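Local coordinates for protein flavoredoxin (PDB 3BNK) that binds flavin mononucleotide and takes part in electron transport as an archaeal flavoprotein of the flavin reductase-like family, at the interface of chains A and B. Sequence-based numbering; all coordinates share one arbitrary frame. Chains: chain A/B, Flavoredoxin.

Contact 1: the interface of chains A and B. Residues chain A 78-79, 81-82, 85; chain B 182-186.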
loop_
_atom_site.group_PDB
_atom_site.type_symbol
_atom_site.label_atom_id
_atom_site.label_comp_id
_atom_site.label_asym_id
_atom_site.label_seq_id
_atom_site.Cartn_x
_atom_site.Cartn_y
_atom_site.Cartn_z
ATOM N N LYS A 78 -19.174 -4.962 5.258
ATOM C CA LYS A 78 -19.800 -4.516 6.503
ATOM C C LYS A 78 -19.035 -4.970 7.743
ATOM O O LYS A 78 -18.710 -4.148 8.605
ATOM C CB LYS A 78 -21.261 -4.932 6.603
ATOM C CG LYS A 78 -21.974 -4.319 7.817
ATOM C CD LYS A 78 -23.461 -4.629 7.811
ATOM C CE LYS A 78 -24.162 -3.886 6.687
ATOM N NZ LYS A 78 -25.658 -3.938 6.807
ATOM N N LYS A 79 -18.762 -6.273 7.820
ATOM C CA LYS A 79 -18.005 -6.835 8.938
ATOM C C LYS A 79 -16.587 -6.279 8.938
ATOM O O LYS A 79 -16.028 -6.006 9.997
ATOM C CB LYS A 79 -18.005 -8.369 8.916
ATOM C CG LYS A 79 -19.274 -9.020 9.470
ATOM C CD LYS A 79 -19.330 -10.511 9.073
ATOM C CE LYS A 79 -20.739 -11.075 9.191
ATOM N NZ LYS A 79 -21.058 -12.136 8.148
ATOM N N ASP A 81 -15.637 -3.234 7.814
ATOM C CA ASP A 81 -15.723 -1.876 8.367
ATOM C C ASP A 81 -15.970 -1.893 9.882
ATOM O O ASP A 81 -15.412 -1.065 10.608
ATOM C CB ASP A 81 -16.835 -1.090 7.673
ATOM C CG ASP A 81 -16.644 0.409 7.765
ATOM O OD1 ASP A 81 -15.553 0.921 7.400
ATOM O OD2 ASP A 81 -17.608 1.089 8.157
ATOM N N TYR A 82 -16.826 -2.816 10.340
ATOM C CA TYR A 82 -17.029 -3.063 11.772
ATOM C C TYR A 82 -15.705 -3.257 12.517
ATOM O O TYR A 82 -15.463 -2.623 13.539
ATOM C CB TYR A 82 -17.923 -4.279 11.979
ATOM C CG TYR A 82 -18.279 -4.537 13.424
ATOM C CD1 TYR A 82 -19.055 -3.620 14.136
ATOM C CD2 TYR A 82 -17.837 -5.688 14.083
ATOM C CE1 TYR A 82 -19.387 -3.838 15.456
ATOM C CE2 TYR A 82 -18.168 -5.916 15.425
ATOM C CZ TYR A 82 -18.939 -4.979 16.102
ATOM O OH TYR A 82 -19.287 -5.165 17.426
ATOM N N LEU A 85 -13.885 -0.157 13.267
ATOM C CA LEU A 85 -14.605 0.846 14.071
ATOM C C LEU A 85 -14.566 0.515 15.559
ATOM O O LEU A 85 -14.425 1.397 16.416
ATOM C CB LEU A 85 -16.070 0.950 13.606
ATOM C CG LEU A 85 -16.388 1.810 12.384
ATOM C CD1 LEU A 85 -17.661 1.296 11.692
ATOM C CD2 LEU A 85 -16.548 3.265 12.794
ATOM N N THR B 182 -20.526 2.077 7.326
ATOM C CA THR B 182 -21.370 0.897 7.127
ATOM C C THR B 182 -21.304 -0.074 8.304
ATOM O O THR B 182 -22.331 -0.638 8.687
ATOM C CB THR B 182 -21.039 0.118 5.835
ATOM O OG1 THR B 182 -20.958 1.021 4.731
ATOM C CG2 THR B 182 -22.119 -0.885 5.537
ATOM N N GLY B 183 -20.099 -0.281 8.846
ATOM C CA GLY B 183 -19.897 -1.153 10.002
ATOM C C GLY B 183 -20.663 -0.745 11.251
ATOM O O GLY B 183 -20.988 -1.594 12.088
ATOM N N LYS B 184 -20.983 0.542 11.378
ATOM C CA LYS B 184 -21.815 1.020 12.498
ATOM C C LYS B 184 -23.165 0.301 12.583
ATOM O O LYS B 184 -23.766 0.207 13.645
ATOM C CB LYS B 184 -22.024 2.540 12.422
ATOM C CG LYS B 184 -20.749 3.336 12.644
ATOM C CD LYS B 184 -21.014 4.829 12.724
ATOM C CE LYS B 184 -19.702 5.571 12.937
ATOM N NZ LYS B 184 -19.855 7.056 12.831
ATOM N N SER B 185 -23.613 -0.224 11.450
ATOM C CA SER B 185 -24.870 -0.976 11.350
ATOM C C SER B 185 -24.914 -2.192 12.269
ATOM O O SER B 185 -25.995 -2.611 12.678
ATOM C CB SER B 185 -25.091 -1.435 9.909
ATOM O OG SER B 185 -25.167 -0.335 9.031
ATOM N N LEU B 186 -23.741 -2.751 12.580
ATOM C CA LEU B 186 -23.640 -3.948 13.422
ATOM C C LEU B 186 -23.314 -3.653 14.884
ATOM O O LEU B 186 -23.310 -4.575 15.710
ATOM C CB LEU B 186 -22.603 -4.925 12.853
ATOM C CG LEU B 186 -22.771 -5.390 11.403
ATOM C CD1 LEU B 186 -21.539 -6.181 10.955
ATOM C CD2 LEU B 186 -24.069 -6.201 11.215
#

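Contact 2: the interface of chains A and B. Residues chain A 5-9, 11; chain B 115, 139-142.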
loop_
_atom_site.group_PDB
_atom_site.type_symbol
_atom_site.label_atom_id
_atom_site.label_comp_id
_atom_site.label_asym_id
_atom_site.label_seq_id
_atom_site.Cartn_x
_atom_site.Cartn_y
_atom_site.Cartn_z
ATOM N N ILE A 5 -1.632 23.552 -6.686
ATOM C CA ILE A 5 -2.045 24.151 -5.419
ATOM C C ILE A 5 -1.741 23.211 -4.251
ATOM O O ILE A 5 -1.957 21.998 -4.352
ATOM C CB ILE A 5 -3.539 24.572 -5.428
ATOM C CG1 ILE A 5 -4.462 23.354 -5.572
ATOM C CG2 ILE A 5 -3.798 25.615 -6.542
ATOM C CD1 ILE A 5 -5.813 23.525 -4.891
ATOM N N LYS A 6 -1.206 23.768 -3.167
ATOM C CA LYS A 6 -0.899 22.980 -1.979
ATOM C C LYS A 6 -2.175 22.624 -1.270
ATOM O O LYS A 6 -3.061 23.469 -1.116
ATOM C CB LYS A 6 0.029 23.723 -1.017
ATOM C CG LYS A 6 1.494 23.483 -1.279
ATOM C CD LYS A 6 2.391 24.370 -0.426
ATOM C CE LYS A 6 3.793 24.384 -1.010
ATOM N NZ LYS A 6 4.547 25.643 -0.738
ATOM N N ILE A 7 -2.268 21.359 -0.869
ATOM C CA ILE A 7 -3.363 20.862 -0.049
ATOM C C ILE A 7 -2.782 20.315 1.255
ATOM O O ILE A 7 -1.559 20.364 1.461
ATOM C CB ILE A 7 -4.271 19.801 -0.797
ATOM C CG1 ILE A 7 -3.646 18.390 -0.809
ATOM C CG2 ILE A 7 -4.703 20.312 -2.195
ATOM C CD1 ILE A 7 -2.856 18.033 -2.038
ATOM N N ASN A 8 -3.657 19.804 2.120
ATOM C CA ASN A 8 -3.290 19.336 3.455
ATOM C C ASN A 8 -2.325 18.145 3.415
ATOM O O ASN A 8 -2.509 17.226 2.624
ATOM C CB ASN A 8 -4.557 18.983 4.240
ATOM C CG ASN A 8 -4.303 18.816 5.731
ATOM O OD1 ASN A 8 -3.817 17.774 6.179
ATOM N ND2 ASN A 8 -4.653 19.848 6.515
ATOM N N ASN A 9 -1.313 18.182 4.286
ATOM C CA ASN A 9 -0.239 17.180 4.346
ATOM C C ASN A 9 -0.626 15.779 4.781
ATOM O O ASN A 9 0.084 14.826 4.466
ATOM C CB ASN A 9 0.884 17.659 5.263
ATOM C CG ASN A 9 1.778 18.643 4.600
ATOM O OD1 ASN A 9 2.492 19.389 5.270
ATOM N ND2 ASN A 9 1.751 18.668 3.273
ATOM N N VAL A 11 -2.113 13.196 3.803
ATOM C CA VAL A 11 -2.617 12.575 2.583
ATOM C C VAL A 11 -2.395 11.066 2.588
ATOM O O VAL A 11 -1.305 10.579 2.938
ATOM C CB VAL A 11 -2.002 13.217 1.318
ATOM C CG1 VAL A 11 -2.717 14.507 0.975
ATOM C CG2 VAL A 11 -0.544 13.501 1.534
ATOM N N LEU B 115 -1.425 14.173 -8.387
ATOM C CA LEU B 115 -1.112 14.393 -6.976
ATOM C C LEU B 115 0.371 14.109 -6.761
ATOM O O LEU B 115 0.895 13.086 -7.228
ATOM C CB LEU B 115 -1.981 13.491 -6.074
ATOM C CG LEU B 115 -1.749 13.442 -4.550
ATOM C CD1 LEU B 115 -2.187 14.743 -3.809
ATOM C CD2 LEU B 115 -2.453 12.250 -3.952
ATOM N N ALA B 139 5.025 18.585 2.028
ATOM C CA ALA B 139 4.098 19.331 1.179
ATOM C C ALA B 139 3.392 18.388 0.219
ATOM O O ALA B 139 3.978 17.400 -0.249
ATOM C CB ALA B 139 4.818 20.456 0.419
ATOM N N ALA B 140 2.125 18.696 -0.035
ATOM C CA ALA B 140 1.307 17.970 -0.990
ATOM C C ALA B 140 0.697 18.936 -1.983
ATOM O O ALA B 140 0.228 20.017 -1.607
ATOM C CB ALA B 140 0.224 17.169 -0.278
ATOM N N TYR B 141 0.722 18.536 -3.253
ATOM C CA TYR B 141 0.256 19.355 -4.369
ATOM C C TYR B 141 -0.777 18.611 -5.209
ATOM O O TYR B 141 -0.598 17.441 -5.554
ATOM C CB TYR B 141 1.431 19.755 -5.278
ATOM C CG TYR B 141 2.612 20.384 -4.564
ATOM C CD1 TYR B 141 3.589 19.595 -3.959
ATOM C CD2 TYR B 141 2.749 21.778 -4.495
ATOM C CE1 TYR B 141 4.677 20.169 -3.292
ATOM C CE2 TYR B 141 3.837 22.365 -3.844
ATOM C CZ TYR B 141 4.792 21.553 -3.241
ATOM O OH TYR B 141 5.863 22.127 -2.595
ATOM N N SER B 142 -1.855 19.302 -5.542
ATOM C CA SER B 142 -2.737 18.846 -6.603
ATOM C C SER B 142 -3.207 20.036 -7.436
ATOM O O SER B 142 -2.529 21.062 -7.514
ATOM C CB SER B 142 -3.922 18.057 -6.036
ATOM O OG SER B 142 -4.639 17.412 -7.075
HETATM O O HOH W 1 1.009 20.945 1.971
#

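Contact 1: the interface of chains A and B
A:Lys78 and B:Leu186 form the apolar centre of this contact, where the long methylene chain of the lysine passes the isobutyl group of the leucine at a slant. The evidence is a run of successive contacts: A:Lys78 CG lies 3.7 Å from the methyl B:Leu186 CD1, while A:Lys78 CD faces the branch carbon CG and the second methyl CD2. With its CG anti to the backbone N (chi1 -173°), the lysine runs out to B:Leu186 before a bend at chi3 carries its end over to B:Thr182 and B:Ser185. There A:Lys78 CE is 3.8 Å from the methyl B:Thr182 CG2, the two side chains crossing almost perpendicularly. A:Lys79 CG also approaches B:Leu186 CD1, so this methyl meets two lysine chains of helix 77-83.

B:Gly183 sits against the helix with no side chain in between. B:Gly183 CA is 3.5 Å from the backbone oxygen A:Lys78 O and also packs against CB of A:Asp81 and CA of A:Tyr82. The ring of A:Tyr82 contributes CD1, 4.0 Å from B:Leu186 CB. On the other flank A:Leu85 directs its methyl CD1 at the start of B:Lys184, 3.8 Å from CG of that residue, and its CD2 approaches B:Lys184 CE.

The polar rim is built on the start of the short 3-10 helix 182-186. B:Gly183 N donates to A:Asp81 OD2 at 2.9 Å, nearly straight at 165°, the carboxylate oxygen accepting through its anti lone pair, the one facing away from the other oxygen. The B:Thr182 N-H points elsewhere, although its nitrogen is close to the same oxygen. A carboxylate here, if charged, would probably be favoured by the N-H groups at the helix start, though so short a helix can add little. Within chain B the turn is tied by the hydroxyl B:Ser185 OG, which donates to B:Thr182 O at 2.9 Å.

Contact 2: the interface of chains A and B
Strand 5-7 of chain A pairs antiparallel with the end of strand 130-142 of chain B, adding a short strand to the partner's sheet; the loop after A:Ile7 and strand 115-126 of chain B border the seam. The register is A:Ile5 with B:Ser142, A:Lys6 with B:Tyr141 and A:Ile7 with B:Ala140. A:Ile5 and B:Ser142 exchange two backbone bonds: A:Ile5 N donates to B:Ser142 O at 2.8 Å, and B:Ser142 N returns one to A:Ile5 O at 2.9 Å. Further along, A:Ile7 N donates to B:Ala140 O at 2.9 Å.

On one face of the paired strands A:Lys6 and B:Tyr141 lie side by side and point the same way. The extended lysine chain runs along the CD2-CE2 side of the ring, raised from its plane to one side but beyond the ring's outline, so it flanks the ring rather than covering its face. A:Lys6 CG is 3.6 Å from B:Tyr141 CE2, and farther out A:Lys6 CE comes to 3.4 Å from the phenol oxygen B:Tyr141 OH. The amine NZ extends beyond the hydroxyl, so the contact is made mainly by methylenes against the CD2-CE2 side and the hydroxyl. An alanine in place of B:Tyr141 would probably open a gap alongside the methylenes of A:Lys6 and set that chain free to turn.

The opposite face is aliphatic. A:Ile7 holds CG1 in the crowded position between the backbone N and the carbonyl carbon (chi1 80°), and from there its terminal methyl CD1 reaches across the seam. That CD1 lies 3.7 Å from B:Ala140 CB, and it also meets B:Leu115 CD1 and, more loosely, B:Ser142 CB. A:Val11 brushes B:Ala140 CB from the loop.

The second link of the A:Ile7 and B:Ala140 pair runs through a water. B:Ala140 N is 3.2 Å from this water, aligned at 166°, and the same water sits 2.7 Å from the carbonyl oxygen A:Ile7 O.

Contact 1 and contact 2 lie about 30 Å apart between the centres of their C-alpha atoms and share no residue or secondary-structure element. They employ opposite ends of the polypeptide: in contact 1 the C-terminal 3-10 helix of chain B reaches a helix of chain A, whereas in contact 2 the N-terminal strand of chain A reaches a sheet of chain B. Because the interface is two-fold symmetric, each contact has a twin, and every subunit lends both its ends to its partner and receives the partner's in return. Such reciprocal embrace suggests a stable dimer, although the structure alone does not establish the oligomer in solution.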